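Local atomic coordinates of ferredoxin-NADP reductase (Neisseria gonorrhoeae MIA_2011_03-10, PDB entry 5TR9), a protein that probably uses its bound FAD to pass electrons between NADP(H) and ferredoxin, as in other ferredoxin-NADP reductases. Residues A[118-129]-A[147-157]; A[109-117]-A[253-264]. All blocks are in the same frame, centred on the assembly; numbering follows the deposited sequence. Where two conformers were deposited one is given.

Contact 1: A[118-129]-A[147-157]; sequences PDGKDLVMLCTG and RFDTVNLIHSV
D119 lays its carboxylate across the aliphatic part of R147, with OD1 3.3 Å from R147 CD; in the conformer described the ion pair with NH1 is long, the oxygen lying well out of the guanidinium plane. G120, in the type II turn of 118-121, gives its N-H to R147 O. D122 OD1 accepts a hydrogen bond from T150 OG1 (2.7 Å), met on the anti side but 30° out of the carboxylate plane. L123 then sets CB over one face of the F148 ring, and its carbonyl oxygen is gripped twice by N152, through the backbone N and through ND2 (N152 ND2 to L123 O 3.0 Å), which arrives from above the carbonyl plane. The N-H and C=O groups of L123, M125 and C127 bond in turn to T150, N152, I154 and S156, with M125 N 2.8 Å from N152 O. Chi3 of M125, -67°, bends the chain and brings CE against V151 CG1. G129 O receives H155 NE2 on an in-plane lone pair at 2.7 Å. This is the parallel pairing of a beta-alpha-beta crossover in the Rossmann-like NAD-binding domain. Helix 133-139 packs on M125, C127, V151 and L153; strands 227-233 and 185-191 flank the pair, R186 binding N152 OD1.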
loop_
_atom_site.group_PDB
_atom_site.type_symbol
_atom_site.label_atom_id
_atom_site.label_comp_id
_atom_site.label_asym_id
_atom_site.label_seq_id
_atom_site.Cartn_x
_atom_site.Cartn_y
_atom_site.Cartn_z
ATOM N N PRO A 118 -1.943 17.123 -9.259
ATOM C CA PRO A 118 -2.978 18.167 -9.257
ATOM C C PRO A 118 -4.380 17.591 -9.172
ATOM O O PRO A 118 -4.663 16.486 -9.651
ATOM C CB PRO A 118 -2.774 18.894 -10.592
ATOM C CG PRO A 118 -2.063 17.908 -11.457
ATOM C CD PRO A 118 -1.225 17.051 -10.550
ATOM N N ASP A 119 -5.263 18.370 -8.555
ATOM C CA ASP A 119 -6.676 18.014 -8.490
ATOM C C ASP A 119 -7.253 17.775 -9.883
ATOM O O ASP A 119 -6.872 18.423 -10.861
ATOM C CB ASP A 119 -7.482 19.138 -7.827
ATOM C CG ASP A 119 -7.219 19.276 -6.344
ATOM O OD1 ASP A 119 -6.437 18.482 -5.778
ATOM O OD2 ASP A 119 -7.820 20.215 -5.760
ATOM N N GLY A 120 -8.237 16.874 -9.957
ATOM C CA GLY A 120 -9.014 16.707 -11.166
ATOM C C GLY A 120 -8.560 15.573 -12.058
ATOM O O GLY A 120 -9.255 15.258 -13.036
ATOM N N LYS A 121 -7.425 14.958 -11.755
ATOM C CA LYS A 121 -6.925 13.850 -12.544
ATOM C C LYS A 121 -7.555 12.544 -12.069
ATOM O O LYS A 121 -8.214 12.478 -11.027
ATOM C CB LYS A 121 -5.403 13.762 -12.439
ATOM C CG LYS A 121 -4.687 15.062 -12.804
ATOM C CD LYS A 121 -4.891 15.407 -14.261
ATOM C CE LYS A 121 -4.121 16.662 -14.649
ATOM N NZ LYS A 121 -4.459 17.086 -16.043
ATOM N N ASP A 122 -7.346 11.491 -12.853
ATOM C CA ASP A 122 -7.742 10.146 -12.451
ATOM C C ASP A 122 -6.566 9.481 -11.755
ATOM O O ASP A 122 -5.523 9.251 -12.378
ATOM C CB ASP A 122 -8.172 9.332 -13.663
ATOM C CG ASP A 122 -9.377 9.931 -14.348
ATOM O OD1 ASP A 122 -10.440 10.029 -13.693
ATOM O OD2 ASP A 122 -9.269 10.350 -15.525
ATOM N N LEU A 123 -6.731 9.170 -10.474
ATOM C CA LEU A 123 -5.657 8.580 -9.680
ATOM C C LEU A 123 -5.722 7.061 -9.781
ATOM O O LEU A 123 -6.755 6.460 -9.465
ATOM C CB LEU A 123 -5.773 9.023 -8.222
ATOM C CG LEU A 123 -4.691 8.529 -7.271
ATOM C CD1 LEU A 123 -3.349 9.171 -7.682
ATOM C CD2 LEU A 123 -5.076 8.860 -5.826
ATOM N N VAL A 124 -4.620 6.431 -10.193
ATOM C CA VAL A 124 -4.583 4.978 -10.387
ATOM C C VAL A 124 -3.455 4.408 -9.532
ATOM O O VAL A 124 -2.273 4.668 -9.797
ATOM C CB VAL A 124 -4.409 4.596 -11.865
ATOM C CG1 VAL A 124 -4.323 3.054 -12.024
ATOM C CG2 VAL A 124 -5.565 5.167 -12.717
ATOM N N MET A 125 -3.817 3.624 -8.524
ATOM C CA MET A 125 -2.863 3.021 -7.597
ATOM C C MET A 125 -2.664 1.557 -7.979
ATOM O O MET A 125 -3.627 0.787 -8.011
ATOM C CB MET A 125 -3.374 3.172 -6.159
ATOM C CG MET A 125 -3.457 4.642 -5.726
ATOM S SD MET A 125 -4.319 4.898 -4.159
ATOM C CE MET A 125 -5.954 4.425 -4.657
ATOM N N LEU A 126 -1.418 1.180 -8.274
ATOM C CA LEU A 126 -1.068 -0.164 -8.727
ATOM C C LEU A 126 -0.219 -0.818 -7.649
ATOM O O LEU A 126 0.816 -0.268 -7.264
ATOM C CB LEU A 126 -0.289 -0.097 -10.046
ATOM C CG LEU A 126 -0.936 0.664 -11.213
ATOM C CD1 LEU A 126 0.061 0.767 -12.352
ATOM C CD2 LEU A 126 -2.203 -0.061 -11.672
ATOM N N CYS A 127 -0.638 -1.979 -7.151
ATOM C CA CYS A 127 0.158 -2.553 -6.074
ATOM C C CYS A 127 0.145 -4.071 -6.132
ATOM O O CYS A 127 -0.723 -4.683 -6.764
ATOM C CB CYS A 127 -0.334 -2.083 -4.697
ATOM S SG CYS A 127 -2.064 -2.478 -4.341
ATOM N N THR A 128 1.132 -4.667 -5.452
ATOM C CA THR A 128 1.198 -6.110 -5.247
ATOM C C THR A 128 1.333 -6.409 -3.765
ATOM O O THR A 128 1.994 -5.676 -3.030
ATOM C CB THR A 128 2.388 -6.775 -5.970
ATOM O OG1 THR A 128 3.624 -6.403 -5.338
ATOM C CG2 THR A 128 2.411 -6.385 -7.435
ATOM N N GLY A 129 0.726 -7.523 -3.347
ATOM C CA GLY A 129 0.996 -8.044 -2.015
ATOM C C GLY A 129 0.734 -7.017 -0.934
ATOM O O GLY A 129 -0.303 -6.347 -0.925
ATOM N N ARG A 147 -10.766 15.382 -4.373
ATOM C CA ARG A 147 -9.792 16.092 -5.204
ATOM C C ARG A 147 -9.645 15.459 -6.583
ATOM O O ARG A 147 -9.514 16.161 -7.595
ATOM C CB ARG A 147 -8.429 16.108 -4.508
ATOM C CG ARG A 147 -8.320 17.010 -3.285
ATOM C CD ARG A 147 -6.862 17.096 -2.841
ATOM N NE ARG A 147 -6.647 18.076 -1.782
ATOM C CZ ARG A 147 -5.486 18.679 -1.553
ATOM N NH1 ARG A 147 -4.429 18.417 -2.321
ATOM N NH2 ARG A 147 -5.380 19.552 -0.562
ATOM N N PHE A 148 -9.633 14.136 -6.636
ATOM C CA PHE A 148 -9.411 13.417 -7.883
ATOM C C PHE A 148 -10.744 13.005 -8.495
ATOM O O PHE A 148 -11.714 12.732 -7.778
ATOM C CB PHE A 148 -8.487 12.218 -7.646
ATOM C CG PHE A 148 -7.101 12.640 -7.225
ATOM C CD1 PHE A 148 -6.214 13.127 -8.173
ATOM C CD2 PHE A 148 -6.719 12.638 -5.895
ATOM C CE1 PHE A 148 -4.955 13.571 -7.814
ATOM C CE2 PHE A 148 -5.455 13.087 -5.521
ATOM C CZ PHE A 148 -4.573 13.549 -6.485
ATOM N N ASP A 149 -10.802 13.018 -9.830
ATOM C CA ASP A 149 -12.060 12.735 -10.519
ATOM C C ASP A 149 -12.488 11.282 -10.337
ATOM O O ASP A 149 -13.687 10.992 -10.203
ATOM C CB ASP A 149 -11.931 13.079 -11.999
ATOM C CG ASP A 149 -12.217 14.551 -12.282
ATOM O OD1 ASP A 149 -12.311 15.363 -11.322
ATOM O OD2 ASP A 149 -12.353 14.894 -13.476
ATOM N N THR A 150 -11.537 10.357 -10.378
ATOM C CA THR A 150 -11.764 8.970 -9.997
ATOM C C THR A 150 -10.565 8.504 -9.187
ATOM O O THR A 150 -9.460 9.034 -9.325
ATOM C CB THR A 150 -11.964 8.031 -11.209
ATOM O OG1 THR A 150 -10.757 7.973 -11.982
ATOM C CG2 THR A 150 -13.104 8.500 -12.104
ATOM N N VAL A 151 -10.796 7.522 -8.321
ATOM C CA VAL A 151 -9.758 6.908 -7.507
ATOM C C VAL A 151 -9.842 5.413 -7.765
ATOM O O VAL A 151 -10.917 4.823 -7.624
ATOM C CB VAL A 151 -9.936 7.239 -6.014
ATOM C CG1 VAL A 151 -8.888 6.535 -5.200
ATOM C CG2 VAL A 151 -9.841 8.751 -5.798
ATOM N N ASN A 152 -8.735 4.814 -8.192
ATOM C CA ASN A 152 -8.734 3.462 -8.732
ATOM C C ASN A 152 -7.615 2.678 -8.078
ATOM O O ASN A 152 -6.483 3.159 -8.007
ATOM C CB ASN A 152 -8.535 3.485 -10.253
ATOM C CG ASN A 152 -9.509 4.421 -10.953
ATOM O OD1 ASN A 152 -10.628 4.030 -11.281
ATOM N ND2 ASN A 152 -9.099 5.676 -11.162
ATOM N N LEU A 153 -7.921 1.477 -7.602
ATOM C CA LEU A 153 -6.934 0.661 -6.910
ATOM C C LEU A 153 -6.911 -0.715 -7.552
ATOM O O LEU A 153 -7.948 -1.384 -7.629
ATOM C CB LEU A 153 -7.263 0.574 -5.414
ATOM C CG LEU A 153 -6.331 -0.288 -4.562
ATOM C CD1 LEU A 153 -4.898 0.183 -4.644
ATOM C CD2 LEU A 153 -6.832 -0.296 -3.106
ATOM N N ILE A 154 -5.737 -1.124 -8.023
ATOM C CA ILE A 154 -5.522 -2.432 -8.637
ATOM C C ILE A 154 -4.596 -3.200 -7.702
ATOM O O ILE A 154 -3.442 -2.791 -7.499
ATOM C CB ILE A 154 -4.908 -2.312 -10.045
ATOM C CG1 ILE A 154 -5.832 -1.600 -11.045
ATOM C CG2 ILE A 154 -4.596 -3.709 -10.600
ATOM C CD1 ILE A 154 -6.027 -0.119 -10.856
ATOM N N HIS A 155 -5.090 -4.301 -7.112
ATOM C CA HIS A 155 -4.293 -5.099 -6.170
ATOM C C HIS A 155 -3.991 -6.465 -6.778
ATOM O O HIS A 155 -4.898 -7.294 -6.934
ATOM C CB HIS A 155 -5.006 -5.264 -4.827
ATOM C CG HIS A 155 -4.151 -5.903 -3.768
ATOM N ND1 HIS A 155 -4.683 -6.626 -2.719
ATOM C CD2 HIS A 155 -2.806 -5.922 -3.600
ATOM C CE1 HIS A 155 -3.699 -7.049 -1.941
ATOM N NE2 HIS A 155 -2.550 -6.639 -2.455
ATOM N N SER A 156 -2.720 -6.697 -7.086
ATOM C CA SER A 156 -2.238 -7.968 -7.628
ATOM C C SER A 156 -1.688 -8.850 -6.512
ATOM O O SER A 156 -0.862 -8.403 -5.710
ATOM C CB SER A 156 -1.154 -7.711 -8.679
ATOM O OG SER A 156 -0.468 -8.901 -9.050
ATOM N N VAL A 157 -2.127 -10.110 -6.484
ATOM C CA VAL A 157 -1.589 -11.139 -5.602
ATOM C C VAL A 157 -1.519 -12.425 -6.415
ATOM O O VAL A 157 -2.017 -12.494 -7.538
ATOM C CB VAL A 157 -2.456 -11.352 -4.347
ATOM C CG1 VAL A 157 -2.543 -10.057 -3.519
ATOM C CG2 VAL A 157 -3.847 -11.825 -4.756
HETATM O O HOH W 1 -4.064 17.375 -5.100
#

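Contact 2: A[109-117]-A[253-264]; sequences TGFLLPERF and HRNRIPGQIMME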
loop_
_atom_site.group_PDB
_atom_site.type_symbol
_atom_site.label_atom_id
_atom_site.label_comp_id
_atom_site.label_asym_id
_atom_site.label_seq_id
_atom_site.Cartn_x
_atom_site.Cartn_y
_atom_site.Cartn_z
ATOM N N THR A 109 8.239 8.370 7.143
ATOM C CA THR A 109 9.056 8.648 5.967
ATOM C C THR A 109 8.290 8.255 4.712
ATOM O O THR A 109 7.410 7.394 4.749
ATOM C CB THR A 109 10.391 7.841 6.043
ATOM O OG1 THR A 109 11.099 8.202 7.233
ATOM C CG2 THR A 109 11.291 8.085 4.836
ATOM N N GLY A 110 8.633 8.890 3.592
ATOM C CA GLY A 110 8.180 8.372 2.319
ATOM C C GLY A 110 7.582 9.422 1.414
ATOM O O GLY A 110 7.167 10.499 1.874
ATOM N N PHE A 111 7.514 9.106 0.119
ATOM C CA PHE A 111 7.113 10.080 -0.886
ATOM C C PHE A 111 5.910 9.636 -1.705
ATOM O O PHE A 111 5.631 10.244 -2.749
ATOM C CB PHE A 111 8.307 10.392 -1.798
ATOM C CG PHE A 111 9.499 10.909 -1.046
ATOM C CD1 PHE A 111 9.490 12.184 -0.505
ATOM C CD2 PHE A 111 10.612 10.107 -0.846
ATOM C CE1 PHE A 111 10.581 12.663 0.206
ATOM C CE2 PHE A 111 11.706 10.582 -0.139
ATOM C CZ PHE A 111 11.686 11.859 0.389
ATOM N N LEU A 112 5.178 8.609 -1.260
ATOM C CA LEU A 112 3.904 8.245 -1.885
ATOM C C LEU A 112 2.854 9.226 -1.385
ATOM O O LEU A 112 2.038 8.929 -0.510
ATOM C CB LEU A 112 3.496 6.818 -1.546
ATOM C CG LEU A 112 4.312 5.690 -2.166
ATOM C CD1 LEU A 112 3.727 4.372 -1.655
ATOM C CD2 LEU A 112 4.290 5.754 -3.702
ATOM N N LEU A 113 2.879 10.419 -1.971
ATOM C CA LEU A 113 2.124 11.570 -1.480
ATOM C C LEU A 113 1.214 12.056 -2.599
ATOM O O LEU A 113 1.606 12.920 -3.401
ATOM C CB LEU A 113 3.082 12.660 -1.007
ATOM C CG LEU A 113 3.963 12.229 0.172
ATOM C CD1 LEU A 113 5.011 13.277 0.467
ATOM C CD2 LEU A 113 3.105 11.965 1.409
ATOM N N PRO A 114 -0.019 11.543 -2.677
ATOM C CA PRO A 114 -0.845 11.787 -3.874
ATOM C C PRO A 114 -1.247 13.234 -4.076
ATOM O O PRO A 114 -1.522 13.618 -5.219
ATOM C CB PRO A 114 -2.079 10.901 -3.644
ATOM C CG PRO A 114 -2.088 10.619 -2.180
ATOM C CD PRO A 114 -0.669 10.636 -1.716
ATOM N N GLU A 115 -1.281 14.050 -3.025
ATOM C CA GLU A 115 -1.698 15.440 -3.208
ATOM C C GLU A 115 -0.639 16.292 -3.876
ATOM O O GLU A 115 -0.904 17.466 -4.166
ATOM C CB GLU A 115 -2.110 16.027 -1.863
ATOM C CG GLU A 115 -3.398 15.349 -1.406
ATOM C CD GLU A 115 -3.815 15.662 0.005
ATOM O OE1 GLU A 115 -3.424 16.695 0.580
ATOM O OE2 GLU A 115 -4.569 14.827 0.544
ATOM N N ARG A 116 0.535 15.727 -4.156
ATOM C CA ARG A 116 1.498 16.375 -5.034
ATOM C C ARG A 116 1.096 16.298 -6.505
ATOM O O ARG A 116 1.675 17.015 -7.326
ATOM C CB ARG A 116 2.874 15.744 -4.832
ATOM C CG ARG A 116 3.471 16.067 -3.469
ATOM C CD ARG A 116 4.808 15.369 -3.301
ATOM N NE ARG A 116 5.525 15.890 -2.146
ATOM C CZ ARG A 116 6.775 15.558 -1.839
ATOM N NH1 ARG A 116 7.443 14.700 -2.605
ATOM N NH2 ARG A 116 7.357 16.082 -0.770
ATOM N N PHE A 117 0.139 15.429 -6.855
ATOM C CA PHE A 117 -0.519 15.441 -8.154
ATOM C C PHE A 117 -1.656 16.469 -8.132
ATOM O O PHE A 117 -2.307 16.656 -7.093
ATOM C CB PHE A 117 -1.113 14.069 -8.470
ATOM C CG PHE A 117 -0.109 12.995 -8.826
ATOM C CD1 PHE A 117 0.909 13.219 -9.751
ATOM C CD2 PHE A 117 -0.240 11.724 -8.263
ATOM C CE1 PHE A 117 1.808 12.194 -10.100
ATOM C CE2 PHE A 117 0.649 10.693 -8.612
ATOM C CZ PHE A 117 1.665 10.932 -9.520
ATOM N N HIS A 253 7.244 11.649 -11.674
ATOM C CA HIS A 253 7.119 12.895 -10.934
ATOM C C HIS A 253 8.455 13.197 -10.265
ATOM O O HIS A 253 9.043 12.317 -9.631
ATOM C CB HIS A 253 6.026 12.772 -9.881
ATOM C CG HIS A 253 5.911 13.971 -8.995
ATOM N ND1 HIS A 253 5.204 15.095 -9.361
ATOM C CD2 HIS A 253 6.433 14.235 -7.774
ATOM C CE1 HIS A 253 5.279 15.993 -8.397
ATOM N NE2 HIS A 253 6.025 15.500 -7.424
ATOM N N ARG A 254 8.944 14.431 -10.416
ATOM C CA ARG A 254 10.183 14.887 -9.790
ATOM C C ARG A 254 9.942 16.259 -9.172
ATOM O O ARG A 254 8.860 16.831 -9.311
ATOM C CB ARG A 254 11.340 14.937 -10.799
ATOM C CG ARG A 254 11.931 13.576 -11.117
ATOM C CD ARG A 254 13.072 13.735 -12.114
ATOM N NE ARG A 254 13.955 12.568 -12.131
ATOM C CZ ARG A 254 13.801 11.531 -12.943
ATOM N NH1 ARG A 254 12.805 11.519 -13.813
ATOM N NH2 ARG A 254 14.655 10.518 -12.897
ATOM N N ASN A 255 10.972 16.801 -8.514
ATOM C CA ASN A 255 10.834 18.084 -7.820
ATOM C C ASN A 255 10.205 19.153 -8.710
ATOM O O ASN A 255 9.285 19.867 -8.288
ATOM C CB ASN A 255 12.197 18.556 -7.320
ATOM C CG ASN A 255 12.540 18.004 -5.961
ATOM O OD1 ASN A 255 11.834 17.145 -5.430
ATOM N ND2 ASN A 255 13.631 18.495 -5.382
ATOM N N ARG A 256 10.702 19.292 -9.938
ATOM C CA ARG A 256 10.231 20.317 -10.856
ATOM C C ARG A 256 9.497 19.762 -12.070
ATOM O O ARG A 256 9.113 20.545 -12.948
ATOM C CB ARG A 256 11.409 21.170 -11.326
ATOM C CG ARG A 256 12.068 21.954 -10.204
ATOM C CD ARG A 256 13.189 22.805 -10.761
ATOM N NE ARG A 256 14.085 23.281 -9.719
ATOM C CZ ARG A 256 13.859 24.354 -8.974
ATOM N NH1 ARG A 256 12.752 25.061 -9.146
ATOM N NH2 ARG A 256 14.743 24.717 -8.058
ATOM N N ILE A 257 9.319 18.452 -12.157
ATOM C CA ILE A 257 8.630 17.787 -13.262
ATOM C C ILE A 257 7.296 17.270 -12.737
ATOM O O ILE A 257 7.286 16.366 -11.887
ATOM C CB ILE A 257 9.452 16.617 -13.831
ATOM C CG1 ILE A 257 10.887 17.039 -14.153
ATOM C CG2 ILE A 257 8.744 16.034 -15.057
ATOM C CD1 ILE A 257 10.983 18.042 -15.251
ATOM N N PRO A 258 6.156 17.775 -13.219
ATOM C CA PRO A 258 4.875 17.218 -12.735
ATOM C C PRO A 258 4.788 15.716 -12.936
ATOM O O PRO A 258 4.562 14.966 -11.974
ATOM C CB PRO A 258 3.830 17.989 -13.554
ATOM C CG PRO A 258 4.498 19.311 -13.836
ATOM C CD PRO A 258 5.957 18.940 -14.097
ATOM N N GLY A 259 5.001 15.254 -14.151
ATOM C CA GLY A 259 5.055 13.827 -14.378
ATOM C C GLY A 259 3.724 13.158 -14.091
ATOM O O GLY A 259 2.695 13.790 -13.850
ATOM N N GLN A 260 3.763 11.831 -14.146
ATOM C CA GLN A 260 2.553 11.063 -13.916
ATOM C C GLN A 260 2.786 9.831 -13.052
ATOM O O GLN A 260 1.859 9.032 -12.904
ATOM C CB GLN A 260 1.918 10.628 -15.258
ATOM C CG GLN A 260 1.547 11.779 -16.222
ATOM C CD GLN A 260 2.729 12.270 -17.057
ATOM O OE1 GLN A 260 3.666 11.521 -17.331
ATOM N NE2 GLN A 260 2.692 13.537 -17.451
ATOM N N ILE A 261 3.983 9.625 -12.494
ATOM C CA ILE A 261 4.283 8.386 -11.778
ATOM C C ILE A 261 4.984 8.686 -10.458
ATOM O O ILE A 261 5.990 9.405 -10.431
ATOM C CB ILE A 261 5.171 7.450 -12.618
ATOM C CG1 ILE A 261 4.572 7.193 -14.001
ATOM C CG2 ILE A 261 5.391 6.137 -11.888
ATOM C CD1 ILE A 261 5.558 6.498 -14.928
ATOM N N MET A 262 4.481 8.094 -9.375
ATOM C CA MET A 262 5.198 7.971 -8.110
ATOM C C MET A 262 5.346 6.491 -7.797
ATOM O O MET A 262 4.422 5.714 -8.045
ATOM C CB MET A 262 4.455 8.640 -6.957
ATOM C CG MET A 262 4.261 10.118 -7.118
ATOM S SD MET A 262 3.170 10.730 -5.824
ATOM C CE MET A 262 3.015 12.429 -6.363
ATOM N N MET A 263 6.487 6.102 -7.229
ATOM C CA MET A 263 6.703 4.683 -6.973
ATOM C C MET A 263 7.558 4.477 -5.727
ATOM O O MET A 263 8.378 5.327 -5.358
ATOM C CB MET A 263 7.352 4.010 -8.184
ATOM C CG MET A 263 8.685 4.568 -8.556
ATOM S SD MET A 263 9.195 3.868 -10.145
ATOM C CE MET A 263 10.808 4.609 -10.332
ATOM N N GLU A 264 7.342 3.332 -5.078
ATOM C CA GLU A 264 8.099 2.939 -3.900
ATOM C C GLU A 264 8.136 1.420 -3.840
ATOM O O GLU A 264 7.086 0.784 -3.950
ATOM C CB GLU A 264 7.440 3.519 -2.644
ATOM C CG GLU A 264 8.112 3.177 -1.324
ATOM C CD GLU A 264 7.302 3.736 -0.157
ATOM O OE1 GLU A 264 6.516 2.966 0.441
ATOM O OE2 GLU A 264 7.426 4.945 0.139
HETATM O O HOH W 2 8.929 6.692 -0.852
HETATM O O HOH W 3 5.603 6.869 1.053
#
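The F117 ring carries the methyl of M262 on one face, CE standing 3.6 Å from the ring centroid and 8° off the normal, a CH-pi contact. The sulfur lies obliquely to the same ring, completing a Met-aromatic pair, while I261 N and P258 O lie near the ring plane at its edge. H253 meets the same methyl with one of its own faces, CE set toward the rim, and its plane is turned 74° from that of F117 in an oblique pairing. ND1 of H253 donates to P258 O at 2.7 Å, close to the imidazole plane, a bond that fixes the rotation of the ring. With CG anti to the carbonyl carbon (chi1 -62°) and an extended chain beyond it, M262 reaches across to the 3-10 turn of 114-116, where CE also touches R116 CB and comes within 3.3 Å of L113 O. At the other end the L112 side chain crosses that of E264 at a slant, CG 3.8 Å from E264 CB and CD1 3.8 Å from E264 OE1. A water accepts from L112 N at 2.9 Å and donates to E264 OE2 at 2.8 Å. With no direct hydrogen bond between the two segments, apolar and Met-aromatic contacts of M262 join them at one end and a water relay at the other, where E264 lies close to the FAD.

Of the two contacts, one builds a parallel sheet and the other fastens a loop to its edge. Contact 1 joins two inner neighbours of that sheet, strands 122-128 and 150-157, through regular backbone bonding with mostly buried side chains along the strands; its turn end is more open. Contact 2 sits at an edge strand, 261-265, where the loop between strand 101-105 of the antiparallel sheet and strand 122-128 relies on side chains and water instead, and the 253-260 loop is largely exposed. Their centres lie about 13 Å apart and they meet directly: F148 CZ approaches P114 O at 3.3 Å, L123 packs on F117, and R147 makes a weak, long ion pair with E115. The loop thus passes from the flavin side into strand 122-128.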